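Local coordinates for protein ofchtiv-allosamidin (Ostrinia furnacalis, PDB 6JMB) that probably hydrolyses chitin as an insect group IV chitinase of glycosyl hydrolase family 18, and binds the inhibitor allosamidin in its active-site cleft, at residues A51-P54 with E55-V58; E152-N156 with Y157-L161; A167-E170 with A171-S175. All coordinates share one frame; numbering follows the deposited sequence.

Contact 1 of 3, residues A51-P54 with E55-V58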
loop_
_atom_site.group_PDB
_atom_site.type_symbol
_atom_site.label_atom_id
_atom_site.label_comp_id
_atom_site.label_asym_id
_atom_site.label_seq_id
_atom_site.Cartn_x
_atom_site.Cartn_y
_atom_site.Cartn_z
ATOM N N ALA A 51 -9.791 6.917 16.907
ATOM C CA ALA A 51 -10.328 7.228 15.593
ATOM C C ALA A 51 -9.749 8.552 15.119
ATOM O O ALA A 51 -9.731 9.537 15.867
ATOM C CB ALA A 51 -11.853 7.321 15.660
ATOM N N LEU A 52 -9.259 8.575 13.883
ATOM C CA LEU A 52 -8.705 9.795 13.315
ATOM C C LEU A 52 -9.765 10.699 12.696
ATOM O O LEU A 52 -9.492 11.880 12.455
ATOM C CB LEU A 52 -7.636 9.449 12.274
ATOM C CG LEU A 52 -6.370 8.847 12.889
ATOM C CD1 LEU A 52 -5.393 8.428 11.801
ATOM C CD2 LEU A 52 -5.723 9.822 13.862
ATOM N N ASP A 53 -10.953 10.177 12.425
ATOM C CA ASP A 53 -12.058 10.968 11.879
ATOM C C ASP A 53 -13.335 10.486 12.550
ATOM O O ASP A 53 -14.186 9.839 11.927
ATOM C CB ASP A 53 -12.115 10.823 10.356
ATOM C CG ASP A 53 -13.126 11.749 9.709
ATOM O OD1 ASP A 53 -13.831 12.499 10.424
ATOM O OD2 ASP A 53 -13.223 11.726 8.461
ATOM N N PRO A 54 -13.495 10.771 13.845
ATOM C CA PRO A 54 -14.625 10.187 14.589
ATOM C C PRO A 54 -15.990 10.530 14.016
ATOM O O PRO A 54 -16.907 9.707 14.116
ATOM C CB PRO A 54 -14.438 10.730 16.014
ATOM C CG PRO A 54 -13.545 11.931 15.854
ATOM C CD PRO A 54 -12.640 11.610 14.698
ATOM N N GLU A 55 -16.155 11.709 13.408
ATOM C CA GLU A 55 -17.445 12.032 12.804
ATOM C C GLU A 55 -17.834 10.992 11.758
ATOM O O GLU A 55 -18.980 10.536 11.723
ATOM C CB GLU A 55 -17.416 13.438 12.204
ATOM C CG GLU A 55 -18.707 13.860 11.486
ATOM C CD GLU A 55 -19.906 13.983 12.413
ATOM O OE1 GLU A 55 -19.716 14.093 13.642
ATOM O OE2 GLU A 55 -21.046 13.977 11.900
ATOM N N LEU A 56 -16.879 10.588 10.919
ATOM C CA LEU A 56 -17.122 9.543 9.929
ATOM C C LEU A 56 -17.101 8.160 10.570
ATOM O O LEU A 56 -18.067 7.389 10.451
ATOM C CB LEU A 56 -16.041 9.626 8.846
ATOM C CG LEU A 56 -16.024 8.507 7.802
ATOM C CD1 LEU A 56 -17.303 8.561 6.972
ATOM C CD2 LEU A 56 -14.791 8.627 6.909
ATOM N N ASP A 57 -15.999 7.838 11.259
ATOM C CA ASP A 57 -15.742 6.472 11.701
ATOM C C ASP A 57 -16.779 6.012 12.714
ATOM O O ASP A 57 -17.192 4.846 12.710
ATOM C CB ASP A 57 -14.361 6.376 12.373
ATOM C CG ASP A 57 -13.208 6.919 11.521
ATOM O OD1 ASP A 57 -13.220 6.773 10.279
ATOM O OD2 ASP A 57 -12.259 7.484 12.117
ATOM N N VAL A 58 -17.152 6.898 13.633
ATOM C CA VAL A 58 -17.974 6.552 14.789
ATOM C C VAL A 58 -19.392 7.106 14.655
ATOM O O VAL A 58 -20.359 6.343 14.591
ATOM C CB VAL A 58 -17.305 7.000 16.110
ATOM C CG1 VAL A 58 -18.162 6.611 17.304
ATOM C CG2 VAL A 58 -15.897 6.405 16.228
HETATM O O HOH W 1 -9.834 6.287 12.354
HETATM O O HOH W 2 -14.171 13.825 12.919
#
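A51 meets the second segment through its methyl group, which lies 3.6 Å from D57 OD2 and, more loosely, beside V58 CG2. L52 turns its side chain away from the helix, but its backbone N takes part: a water accepts from L52 N and donates to D57 OD2, bridging the two. D53 is the polar centre of the turn. Its backbone N donates to D57 OD2 over 3.0 Å, meeting that oxygen from above the carboxylate plane, while D53 O receives D57 N at 2.8 Å in an almost straight bond (178°). D57 thus holds D53 by both backbone and side chain; its CG stands anti to the carbonyl carbon (chi1 -53°), which brings OD2 back to the start of the helix. The other carboxylate oxygen, OD1, bonds to the hydroxyl of Y38. On D53 itself, a second water links OD1 to E55 N, so this carboxylate oxygen reaches a first-turn N-H through solvent. D53 OD2 packs 3.5 Å from L56 CB and bonds to Y16 OH. P54 opens the helix; its CB lies against E55 N, and P54 O accepts V58 N at 2.9 Å. Beyond these residues F63 of helix 62-67 touches A51, D57 and V58. The whole is an N-capped helix start, with D53 as N-cap of helix 54-59, shortly after strand 49-51 in the family 18 TIM barrel.

Contact 2 of 3, residues E152-N156 with Y157-L161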
loop_
_atom_site.group_PDB
_atom_site.type_symbol
_atom_site.label_atom_id
_atom_site.label_comp_id
_atom_site.label_asym_id
_atom_site.label_seq_id
_atom_site.Cartn_x
_atom_site.Cartn_y
_atom_site.Cartn_z
ATOM N N GLU A 152 0.094 -12.576 21.363
ATOM C CA GLU A 152 -0.277 -13.313 22.567
ATOM C C GLU A 152 -1.697 -12.981 23.009
ATOM O O GLU A 152 -2.466 -13.877 23.381
ATOM C CB GLU A 152 0.724 -13.019 23.680
ATOM C CG GLU A 152 2.027 -13.785 23.517
ATOM C CD GLU A 152 3.118 -13.307 24.452
ATOM O OE1 GLU A 152 2.917 -12.285 25.143
ATOM O OE2 GLU A 152 4.182 -13.962 24.492
ATOM N N GLU A 153 -2.075 -11.706 22.950
ATOM C CA GLU A 153 -3.427 -11.339 23.352
ATOM C C GLU A 153 -4.449 -11.712 22.288
ATOM O O GLU A 153 -5.530 -12.225 22.611
ATOM C CB GLU A 153 -3.499 -9.841 23.638
ATOM C CG GLU A 153 -4.858 -9.379 24.132
ATOM C CD GLU A 153 -5.198 -9.935 25.498
ATOM O OE1 GLU A 153 -4.263 -10.259 26.261
ATOM O OE2 GLU A 153 -6.403 -10.042 25.810
ATOM N N PHE A 154 -4.132 -11.459 21.017
ATOM C CA PHE A 154 -5.108 -11.682 19.954
ATOM C C PHE A 154 -5.464 -13.157 19.816
ATOM O O PHE A 154 -6.572 -13.488 19.375
ATOM C CB PHE A 154 -4.570 -11.152 18.622
ATOM C CG PHE A 154 -4.755 -9.670 18.422
ATOM C CD1 PHE A 154 -4.933 -8.812 19.495
ATOM C CD2 PHE A 154 -4.749 -9.139 17.141
ATOM C CE1 PHE A 154 -5.092 -7.443 19.295
ATOM C CE2 PHE A 154 -4.913 -7.780 16.936
ATOM C CZ PHE A 154 -5.084 -6.930 18.008
ATOM N N ASP A 155 -4.545 -14.056 20.179
ATOM C CA ASP A 155 -4.822 -15.484 20.067
ATOM C C ASP A 155 -5.949 -15.931 20.990
ATOM O O ASP A 155 -6.574 -16.965 20.728
ATOM C CB ASP A 155 -3.551 -16.297 20.314
ATOM C CG ASP A 155 -2.719 -16.482 19.052
ATOM O OD1 ASP A 155 -3.184 -16.094 17.957
ATOM O OD2 ASP A 155 -1.600 -17.028 19.156
ATOM N N ASN A 156 -6.232 -15.179 22.056
ATOM C CA ASN A 156 -7.383 -15.487 22.899
ATOM C C ASN A 156 -8.706 -15.247 22.184
ATOM O O ASN A 156 -9.741 -15.749 22.634
ATOM C CB ASN A 156 -7.337 -14.657 24.180
ATOM C CG ASN A 156 -6.155 -15.011 25.055
ATOM O OD1 ASN A 156 -5.888 -16.186 25.309
ATOM N ND2 ASN A 156 -5.428 -13.996 25.511
ATOM N N TYR A 157 -8.697 -14.497 21.082
ATOM C CA TYR A 157 -9.914 -14.145 20.370
ATOM C C TYR A 157 -9.924 -14.601 18.915
ATOM O O TYR A 157 -10.897 -14.320 18.203
ATOM C CB TYR A 157 -10.150 -12.628 20.440
ATOM C CG TYR A 157 -10.125 -12.060 21.851
ATOM C CD1 TYR A 157 -8.940 -11.626 22.427
ATOM C CD2 TYR A 157 -11.293 -11.946 22.599
ATOM C CE1 TYR A 157 -8.909 -11.106 23.714
ATOM C CE2 TYR A 157 -11.275 -11.420 23.884
ATOM C CZ TYR A 157 -10.080 -11.003 24.436
ATOM O OH TYR A 157 -10.056 -10.480 25.713
ATOM N N GLY A 158 -8.879 -15.278 18.446
ATOM C CA GLY A 158 -8.830 -15.697 17.056
ATOM C C GLY A 158 -8.657 -14.571 16.060
ATOM O O GLY A 158 -9.057 -14.711 14.899
ATOM N N LEU A 159 -8.061 -13.458 16.479
ATOM C CA LEU A 159 -7.931 -12.279 15.635
ATOM C C LEU A 159 -6.653 -12.330 14.803
ATOM O O LEU A 159 -5.654 -12.938 15.195
ATOM C CB LEU A 159 -7.923 -11.022 16.505
ATOM C CG LEU A 159 -9.260 -10.731 17.189
ATOM C CD1 LEU A 159 -9.074 -9.664 18.244
ATOM C CD2 LEU A 159 -10.312 -10.304 16.169
ATOM N N LEU A 160 -6.702 -11.675 13.645
ATOM C CA LEU A 160 -5.552 -11.582 12.759
ATOM C C LEU A 160 -4.647 -10.430 13.178
ATOM O O LEU A 160 -5.099 -9.424 13.731
ATOM C CB LEU A 160 -6.015 -11.338 11.322
ATOM C CG LEU A 160 -6.828 -12.460 10.676
ATOM C CD1 LEU A 160 -7.416 -11.996 9.353
ATOM C CD2 LEU A 160 -5.957 -13.685 10.473
ATOM N N LEU A 161 -3.354 -10.591 12.906
ATOM C CA LEU A 161 -2.361 -9.539 13.102
ATOM C C LEU A 161 -1.486 -9.498 11.862
ATOM O O LEU A 161 -0.831 -10.492 11.531
ATOM C CB LEU A 161 -1.494 -9.813 14.338
ATOM C CG LEU A 161 -0.376 -8.791 14.574
ATOM C CD1 LEU A 161 -0.947 -7.408 14.863
ATOM C CD2 LEU A 161 0.535 -9.249 15.709
HETATM O O HOH W 3 -7.910 -11.690 27.377
HETATM O O HOH W 4 -5.581 -15.352 16.604
#
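F154 packs against L159 where helix 138-154 gives way to strand 160-165, within the beta-alpha-beta unit that begins at strand 120-124, and this is the close-fitting part of the turn. L159 CD1 sits over the centre of one face of the F154 ring, 4.3 Å above its plane, and L159 CB comes to 3.7 Å from F154 CD2, the two side chains crossing at about a right angle. At the ring edge, in its plane, L160 O lies 3.4 Å from CD2; L161 CB approaches the same atom obliquely. I113 and L110 of helix 99-116 touch F154 and L159 respectively. The backbone of F154 also takes part: its O accepts Y157 N at 2.9 Å and L159 N at 3.3 Å. G158, with a positive phi of 70°, carries the chain between them.

The outer side is looser and wetter. The chain of E153 bends at chi2 (67°), bringing OE2 to the edge of the Y157 ring, in its plane and 3.4 Å from CE1, with the carboxylate turned 45° to the ring. A water donates to E153 OE2 and also hydrogen-bonds to Y157 OH. Another water lies within hydrogen-bonding distance of both D155 OD1 and L159 O, while D155 OD1 forms a salt bridge with R151. Two N-H donors on opposite faces probably fix the F154 carbonyl, whereas the water-linked E153 and Y157 can probably adjust more easily.

Contact 3 of 3, residues A167-E170 with A171-S175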
loop_
_atom_site.group_PDB
_atom_site.type_symbol
_atom_site.label_atom_id
_atom_site.label_comp_id
_atom_site.label_asym_id
_atom_site.label_seq_id
_atom_site.Cartn_x
_atom_site.Cartn_y
_atom_site.Cartn_z
ATOM N N ALA A 167 9.826 -1.624 1.551
ATOM C CA ALA A 167 10.093 -2.699 0.601
ATOM C C ALA A 167 11.575 -2.997 0.396
ATOM O O ALA A 167 12.018 -4.127 0.623
ATOM C CB ALA A 167 9.420 -2.396 -0.741
ATOM N N VAL A 168 12.346 -2.022 -0.061
ATOM C CA VAL A 168 13.703 -2.315 -0.514
ATOM C C VAL A 168 14.624 -2.530 0.677
ATOM O O VAL A 168 14.391 -2.022 1.776
ATOM C CB VAL A 168 14.247 -1.230 -1.467
ATOM C CG1 VAL A 168 13.342 -1.071 -2.689
ATOM C CG2 VAL A 168 14.441 0.093 -0.748
ATOM N N GLU A 169 15.698 -3.282 0.430
ATOM C CA GLU A 169 16.655 -3.620 1.477
ATOM C C GLU A 169 17.140 -2.396 2.255
ATOM O O GLU A 169 17.195 -2.417 3.488
ATOM C CB GLU A 169 17.831 -4.389 0.880
ATOM C CG GLU A 169 18.836 -4.807 1.925
ATOM C CD GLU A 169 19.899 -5.730 1.361
ATOM O OE1 GLU A 169 19.822 -6.062 0.158
ATOM O OE2 GLU A 169 20.805 -6.126 2.124
ATOM N N GLU A 170 17.528 -1.327 1.561
ATOM C CA GLU A 170 18.137 -0.209 2.289
ATOM C C GLU A 170 17.151 0.450 3.238
ATOM O O GLU A 170 17.548 1.041 4.251
ATOM C CB GLU A 170 18.740 0.810 1.325
ATOM C CG GLU A 170 19.569 0.137 0.319
ATOM C CD GLU A 170 18.734 -0.126 -0.912
ATOM O OE1 GLU A 170 17.641 -0.701 -0.747
ATOM O OE2 GLU A 170 19.233 0.050 -1.998
ATOM N N ALA A 171 15.861 0.358 2.926
ATOM C CA ALA A 171 14.842 0.826 3.862
ATOM C C ALA A 171 14.563 -0.203 4.955
ATOM O O ALA A 171 14.503 0.141 6.145
ATOM C CB ALA A 171 13.547 1.167 3.117
ATOM N N ALA A 172 14.411 -1.470 4.572
ATOM C CA ALA A 172 13.999 -2.501 5.514
ATOM C C ALA A 172 15.024 -2.701 6.624
ATOM O O ALA A 172 14.651 -2.912 7.784
ATOM C CB ALA A 172 13.743 -3.816 4.769
ATOM N N VAL A 173 16.318 -2.636 6.301
ATOM C CA VAL A 173 17.333 -2.880 7.322
ATOM C C VAL A 173 17.356 -1.787 8.381
ATOM O O VAL A 173 17.901 -1.998 9.473
ATOM C CB VAL A 173 18.740 -3.101 6.735
ATOM C CG1 VAL A 173 18.737 -4.275 5.764
ATOM C CG2 VAL A 173 19.252 -1.820 6.089
ATOM N N GLN A 174 16.800 -0.614 8.086
ATOM C CA GLN A 174 16.720 0.438 9.087
ATOM C C GLN A 174 15.647 0.180 10.128
ATOM O O GLN A 174 15.730 0.739 11.225
ATOM C CB GLN A 174 16.426 1.785 8.425
ATOM C CG GLN A 174 17.505 2.245 7.472
ATOM C CD GLN A 174 17.146 3.560 6.810
ATOM O OE1 GLN A 174 16.948 4.573 7.485
ATOM N NE2 GLN A 174 17.039 3.547 5.487
ATOM N N SER A 175 14.649 -0.655 9.823
ATOM C CA SER A 175 13.443 -0.715 10.637
ATOM C C SER A 175 13.137 -2.075 11.244
ATOM O O SER A 175 12.454 -2.121 12.271
ATOM C CB SER A 175 12.213 -0.305 9.812
ATOM O OG SER A 175 12.274 1.061 9.427
#
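V168 and A171 touch at the N-terminus of the short helix 169-175, a helix start with V168 in the N-cap position. Valine has no polar side-chain atom with which to cap, so its polar contribution is through the backbone: V168 O accepts A172 N at 2.9 Å, nearly in line with the carbonyl, and A171 N only weakly. V168 CG2, wedged between its own backbone N and carbonyl carbon, rests 4.1 Å from the A171 methyl, and M195 packs against the same valine from a loop. One residue on, the extended E169 chain leaves the helix with CG anti to the backbone N (chi1 -178°), and crosses obliquely to V173, where its CG meets V173 CG1 at 3.9 Å. Both V173 methyls flank E169 O, CG1 at 3.3 Å, and this carbonyl also receives V173 N. Y232 of helix 226-235 touches E169, A172 and V173, setting this side of the helix against its neighbour. E170 differs in shape: its chain is bent at chi2, and only its CB nears the next residue. The carbonyl of E170 is bound by a side chain: Q174, with CG anti to its carbonyl carbon (chi1 -63°) and the chain extended beyond CG, runs alongside the turn to E170 O. An alanine at Q174 is likely to leave E170 O without its amide donor and without the CG that packs beside it. Q174 NE2 lies 2.8 Å from E170 O in a nearly straight bond (173°), with the acceptor lying exactly in the amide plane.

In the fold
All three contacts are local turns within the family 18 domain, and none touches another: nearest atoms are about 15 Å apart for contacts 1 and 2, and about 14 Å for contacts 2 and 3. Contacts 1 and 3 are both helix starts that differ at the N-cap: in the first D57 OD2 returns to the N-cap backbone N, in the third the N-cap is a valine that contributes no polar side-chain atom. Contact 2 is instead a helix exit, and the only one built round aromatic rings. Contacts 1 and 2 are partly buried, whereas contact 3 lies at the surface. Strand 160-165, entered in contact 2, leads along the chain to helix 169-175 of contact 3.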